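Local atomic coordinates of probable M18 family aminopeptidase 1 (Thermotoga maritima, PDB entry 2GLF), a protein that probably acts as a zinc-dependent aminopeptidase of the M18 family, removing residues from the N-terminus of peptides. Residues 146-150 and 212-216; 158-162 and 183-187. All blocks are in the same frame, centred on the assembly; numbering follows the deposited sequence.

Contact 1: residues 146-150 and 212-216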
loop_
_atom_site.group_PDB
_atom_site.type_symbol
_atom_site.label_atom_id
_atom_site.label_comp_id
_atom_site.label_asym_id
_atom_site.label_seq_id
_atom_site.Cartn_x
_atom_site.Cartn_y
_atom_site.Cartn_z
ATOM N N ILE A 146 32.683 14.917 44.161
ATOM C CA ILE A 146 31.440 14.728 44.905
ATOM C C ILE A 146 30.682 13.483 44.461
ATOM O O ILE A 146 30.281 13.365 43.309
ATOM C CB ILE A 146 30.513 15.957 44.751
ATOM C CG1 ILE A 146 31.194 17.189 45.353
ATOM C CG2 ILE A 146 29.175 15.703 45.434
ATOM C CD1 ILE A 146 30.339 18.433 45.351
ATOM N N GLU A 147 30.483 12.558 45.391
ATOM C CA GLU A 147 29.771 11.324 45.093
ATOM C C GLU A 147 28.253 11.497 45.210
ATOM O O GLU A 147 27.763 12.287 46.021
ATOM C CB GLU A 147 30.249 10.207 46.027
ATOM C CG GLU A 147 30.751 8.975 45.296
ATOM C CD GLU A 147 31.356 7.943 46.227
ATOM O OE1 GLU A 147 30.634 7.429 47.109
ATOM O OE2 GLU A 147 32.560 7.645 46.075
ATOM N N ILE A 148 27.516 10.753 44.390
ATOM C CA ILE A 148 26.062 10.821 44.387
ATOM C C ILE A 148 25.417 9.437 44.444
ATOM O O ILE A 148 25.705 8.568 43.618
ATOM C CB ILE A 148 25.544 11.560 43.126
ATOM C CG1 ILE A 148 25.999 13.019 43.157
ATOM C CG2 ILE A 148 24.018 11.518 43.069
ATOM C CD1 ILE A 148 25.468 13.784 44.337
ATOM N N HIS A 149 24.545 9.249 45.432
ATOM C CA HIS A 149 23.821 7.997 45.617
ATOM C C HIS A 149 22.445 8.297 46.190
ATOM O O HIS A 149 22.253 8.303 47.400
ATOM C CB HIS A 149 24.588 7.078 46.558
ATOM C CG HIS A 149 25.956 6.734 46.067
ATOM N ND1 HIS A 149 26.171 5.901 44.990
ATOM C CD2 HIS A 149 27.178 7.136 46.482
ATOM C CE1 HIS A 149 27.469 5.805 44.763
ATOM N NE2 HIS A 149 28.102 6.545 45.655
ATOM N N ILE A 150 21.490 8.561 45.307
ATOM C CA ILE A 150 20.135 8.867 45.727
ATOM C C ILE A 150 19.187 7.789 45.227
ATOM O O ILE A 150 19.205 7.447 44.050
ATOM C CB ILE A 150 19.692 10.213 45.175
ATOM C CG1 ILE A 150 20.793 11.249 45.427
ATOM C CG2 ILE A 150 18.396 10.638 45.842
ATOM C CD1 ILE A 150 20.479 12.620 44.897
HETATM N N MSE A 212 22.813 20.627 49.485
HETATM C CA MSE A 212 23.089 19.227 49.764
HETATM C C MSE A 212 24.531 18.829 49.465
HETATM O O MSE A 212 25.216 18.275 50.319
HETATM C CB MSE A 212 22.142 18.345 48.955
HETATM C CG MSE A 212 22.154 16.905 49.384
HETATM SE SE MSE A 212 21.790 16.770 51.270
HETATM C CE MSE A 212 23.548 16.258 51.894
ATOM N N TYR A 213 24.995 19.118 48.252
ATOM C CA TYR A 213 26.353 18.762 47.849
ATOM C C TYR A 213 27.213 19.983 47.560
ATOM O O TYR A 213 28.372 19.857 47.171
ATOM C CB TYR A 213 26.301 17.869 46.609
ATOM C CG TYR A 213 25.317 16.734 46.740
ATOM C CD1 TYR A 213 24.007 16.861 46.280
ATOM C CD2 TYR A 213 25.692 15.535 47.348
ATOM C CE1 TYR A 213 23.094 15.817 46.419
ATOM C CE2 TYR A 213 24.791 14.488 47.498
ATOM C CZ TYR A 213 23.497 14.633 47.031
ATOM O OH TYR A 213 22.621 13.584 47.171
ATOM N N GLY A 214 26.637 21.163 47.750
ATOM C CA GLY A 214 27.367 22.395 47.503
ATOM C C GLY A 214 27.686 22.591 46.035
ATOM O O GLY A 214 28.564 23.376 45.690
ATOM N N ILE A 215 26.955 21.889 45.171
ATOM C CA ILE A 215 27.179 21.973 43.734
ATOM C C ILE A 215 26.411 23.070 43.005
ATOM O O ILE A 215 25.451 23.642 43.518
ATOM C CB ILE A 215 26.869 20.621 43.030
ATOM C CG1 ILE A 215 25.421 20.201 43.285
ATOM C CG2 ILE A 215 27.818 19.548 43.527
ATOM C CD1 ILE A 215 25.028 18.904 42.575
ATOM N N THR A 216 26.875 23.347 41.793
ATOM C CA THR A 216 26.288 24.343 40.915
ATOM C C THR A 216 25.895 23.609 39.629
ATOM O O THR A 216 26.423 22.538 39.334
ATOM C CB THR A 216 27.305 25.464 40.600
ATOM O OG1 THR A 216 26.684 26.459 39.782
ATOM C CG2 THR A 216 28.515 24.904 39.875
HETATM O O HOH W 1 24.438 11.122 47.601
#
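Ile146, Ile148 and Ile150 of strand 145-150 receive the side chain of Tyr213, which reaches over from the C-terminal end of helix 200-213. The CH-pi contact comes first: Ile148 CD1 stands over the middle of the Tyr213 ring, 3.4 Å from its centroid and 14° off the normal. Both torsions of Ile148 lie near -60° (chi1 -65°, chi2 -62°), and this double bend swings CD1 out of the strand and onto the ring face. Apolar packing continues along the length of the tyrosine, from CB to the hydroxyl. At the root, Ile146 CG2 lies 3.8 Å from Tyr213 CB; at the far end, Ile150 CD1 sits 4.2 Å from Tyr213 CZ and also borders the hydroxyl. Ile146 CD1, at the end of an extended side chain, goes past the tyrosine to Ile215 CG2, 3.3 Å away. Between Tyr213 and Ile215, Gly214 is the first residue to leave helical phi/psi, with positive phi. No direct hydrogen bond joins the two segments. Instead, one water accepts from His149 N at 2.9 Å and lies 3.1 Å from Tyr213 OH, tying the phenol to the strand backbone. Within the strand, His149 NE2 donates to Glu147 OE1 (3.1 Å), in the imidazole plane but from above that of the carboxylate, while His149 ND1 is hydrogen-bonded to His135. The helix end thus rests on strand 145-150, outermost within this chain in a six-stranded antiparallel sheet and paired with strand 132-139; Ile215 also touches Leu138 of that neighbour.

Contact 2: residues 158-162 and 183-187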
loop_
_atom_site.group_PDB
_atom_site.type_symbol
_atom_site.label_atom_id
_atom_site.label_comp_id
_atom_site.label_asym_id
_atom_site.label_seq_id
_atom_site.Cartn_x
_atom_site.Cartn_y
_atom_site.Cartn_z
ATOM N N VAL A 158 13.271 8.163 45.301
ATOM C CA VAL A 158 13.659 7.494 44.072
ATOM C C VAL A 158 13.161 8.394 42.948
ATOM O O VAL A 158 12.551 9.433 43.207
ATOM C CB VAL A 158 13.002 6.098 43.933
ATOM C CG1 VAL A 158 13.404 5.216 45.099
ATOM C CG2 VAL A 158 11.496 6.236 43.843
ATOM N N PHE A 159 13.418 8.015 41.704
ATOM C CA PHE A 159 12.950 8.825 40.592
ATOM C C PHE A 159 12.122 7.997 39.620
ATOM O O PHE A 159 11.969 6.791 39.802
ATOM C CB PHE A 159 14.139 9.469 39.887
ATOM C CG PHE A 159 15.009 10.251 40.810
ATOM C CD1 PHE A 159 15.932 9.606 41.626
ATOM C CD2 PHE A 159 14.860 11.630 40.922
ATOM C CE1 PHE A 159 16.689 10.319 42.540
ATOM C CE2 PHE A 159 15.617 12.356 41.842
ATOM C CZ PHE A 159 16.530 11.699 42.650
ATOM N N THR A 160 11.569 8.646 38.601
ATOM C CA THR A 160 10.761 7.936 37.623
ATOM C C THR A 160 10.631 8.699 36.327
ATOM O O THR A 160 10.900 9.901 36.251
ATOM C CB THR A 160 9.316 7.718 38.094
ATOM O OG1 THR A 160 9.275 7.668 39.520
ATOM C CG2 THR A 160 8.771 6.419 37.532
ATOM N N ILE A 161 10.206 7.961 35.309
ATOM C CA ILE A 161 9.931 8.502 34.000
ATOM C C ILE A 161 8.531 7.930 33.831
ATOM O O ILE A 161 8.367 6.811 33.359
ATOM C CB ILE A 161 10.880 7.935 32.929
ATOM C CG1 ILE A 161 12.335 8.188 33.335
ATOM C CG2 ILE A 161 10.595 8.589 31.586
ATOM C CD1 ILE A 161 13.353 7.539 32.420
ATOM N N PRO A 162 7.506 8.681 34.268
ATOM C CA PRO A 162 6.098 8.266 34.181
ATOM C C PRO A 162 5.594 8.083 32.752
ATOM O O PRO A 162 5.622 9.018 31.960
ATOM C CB PRO A 162 5.364 9.389 34.909
ATOM C CG PRO A 162 6.232 10.595 34.607
ATOM C CD PRO A 162 7.621 10.050 34.805
ATOM N N ASN A 183 12.708 11.418 25.423
ATOM C CA ASN A 183 11.684 11.538 26.450
ATOM C C ASN A 183 11.991 10.780 27.733
ATOM O O ASN A 183 11.179 10.775 28.649
ATOM C CB ASN A 183 10.320 11.074 25.924
ATOM C CG ASN A 183 9.773 11.974 24.836
ATOM O OD1 ASN A 183 10.022 13.176 24.828
ATOM N ND2 ASN A 183 9.004 11.396 23.921
ATOM N N LEU A 184 13.141 10.123 27.805
ATOM C CA LEU A 184 13.489 9.391 29.019
ATOM C C LEU A 184 14.077 10.397 30.006
ATOM O O LEU A 184 15.291 10.488 30.176
ATOM C CB LEU A 184 14.500 8.283 28.699
ATOM C CG LEU A 184 13.949 7.262 27.694
ATOM C CD1 LEU A 184 15.032 6.298 27.236
ATOM C CD2 LEU A 184 12.797 6.511 28.343
HETATM N N MSE A 185 13.197 11.161 30.646
HETATM C CA MSE A 185 13.613 12.173 31.604
HETATM C C MSE A 185 12.978 11.910 32.962
HETATM O O MSE A 185 11.765 11.729 33.053
HETATM C CB MSE A 185 13.180 13.548 31.107
HETATM C CG MSE A 185 13.068 13.624 29.596
HETATM SE SE MSE A 185 12.748 15.407 28.921
HETATM C CE MSE A 185 10.855 15.543 29.291
ATOM N N LEU A 186 13.782 11.880 34.019
ATOM C CA LEU A 186 13.209 11.657 35.340
ATOM C C LEU A 186 12.745 12.989 35.908
ATOM O O LEU A 186 13.288 14.048 35.576
ATOM C CB LEU A 186 14.214 11.008 36.309
ATOM C CG LEU A 186 15.654 10.727 35.888
ATOM C CD1 LEU A 186 16.409 10.157 37.072
ATOM C CD2 LEU A 186 15.685 9.764 34.717
ATOM N N ILE A 187 11.725 12.927 36.756
ATOM C CA ILE A 187 11.188 14.122 37.384
ATOM C C ILE A 187 12.130 14.577 38.502
ATOM O O ILE A 187 12.395 13.837 39.447
ATOM C CB ILE A 187 9.785 13.847 37.953
ATOM C CG1 ILE A 187 8.860 13.391 36.820
ATOM C CG2 ILE A 187 9.238 15.096 38.615
ATOM C CD1 ILE A 187 7.436 13.122 37.243
HETATM O O HOH W 2 11.583 11.555 39.036
#
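Ile161 packs CG1 and CG2 on the carbonyl oxygens of Met185 and Asn183 and CD1 on Leu184, and this is the closely packed part of the contact. The nearest of these approaches is Ile161 CG1 to Met185 O, 3.6 Å. With CG1 anti to the carbonyl carbon (chi1 -56°) and CD1 extended beyond it, the longer branch runs on to the bend at Leu184, where Ile161 CD1 lies 4.0 Å from Leu184 CB. Leu186 divides its two methyls: CD2 faces this isoleucine, and Leu186 CD1 packs on Phe159 CB at 3.7 Å. Leu184 is the centre of an inverse gamma turn, from which the chain enters strand 185-189, outermost within this chain in the six-stranded antiparallel sheet; there Leu186 pairs with Phe114. The irregular segment 158-162 crosses beside it, with end-to-end directions 130° apart, and is fastened by one direct hydrogen bond, Ile187 N to Thr160 O (3.2 Å), received nearly in line with the carbonyl. Leu186 CA adds a CA-H...O contact to the same oxygen. Away from Ile161 the backbones are spanned less directly: a water accepts from Thr160 N at 2.9 Å, but its modelled approach to Ile187 O is implausibly short, which leaves the bridge doubtful in detail. That carbonyl also lies near the plane of the Phe159 ring at its edge, 3.6 Å from Phe159 CD2. On the other side of Thr160, the Pro162 ring, through CG and CD, rests on the Ile187 CD1 methyl, CG at 3.8 Å. The looser flank is buried too, and residues of a second subunit pack here, its Ile430 on Thr160 and its Leu422 on Ile187.

In the fold
Both contacts reach the same six-stranded antiparallel sheet, each through one of its strands, 145-150 and 185-189, the outermost two within this chain. Their centres are about 19 Å apart, yet they touch: Ile150 CG2 packs on Phe159 CE1 at 3.7 Å. Along the chain, residues 158-162 and 183-187 both fall between the two segments of contact 1. Neither contact reaches the manganese sites formed by His92, Asp249, Asp326, Glu279 and His425. However, the 20 residues between the segments of contact 2 include His167, a predicted zinc ligand. Both contacts also meet a second subunit of the twelve-chain assembly, contact 2 far more extensively, with seven residues against one.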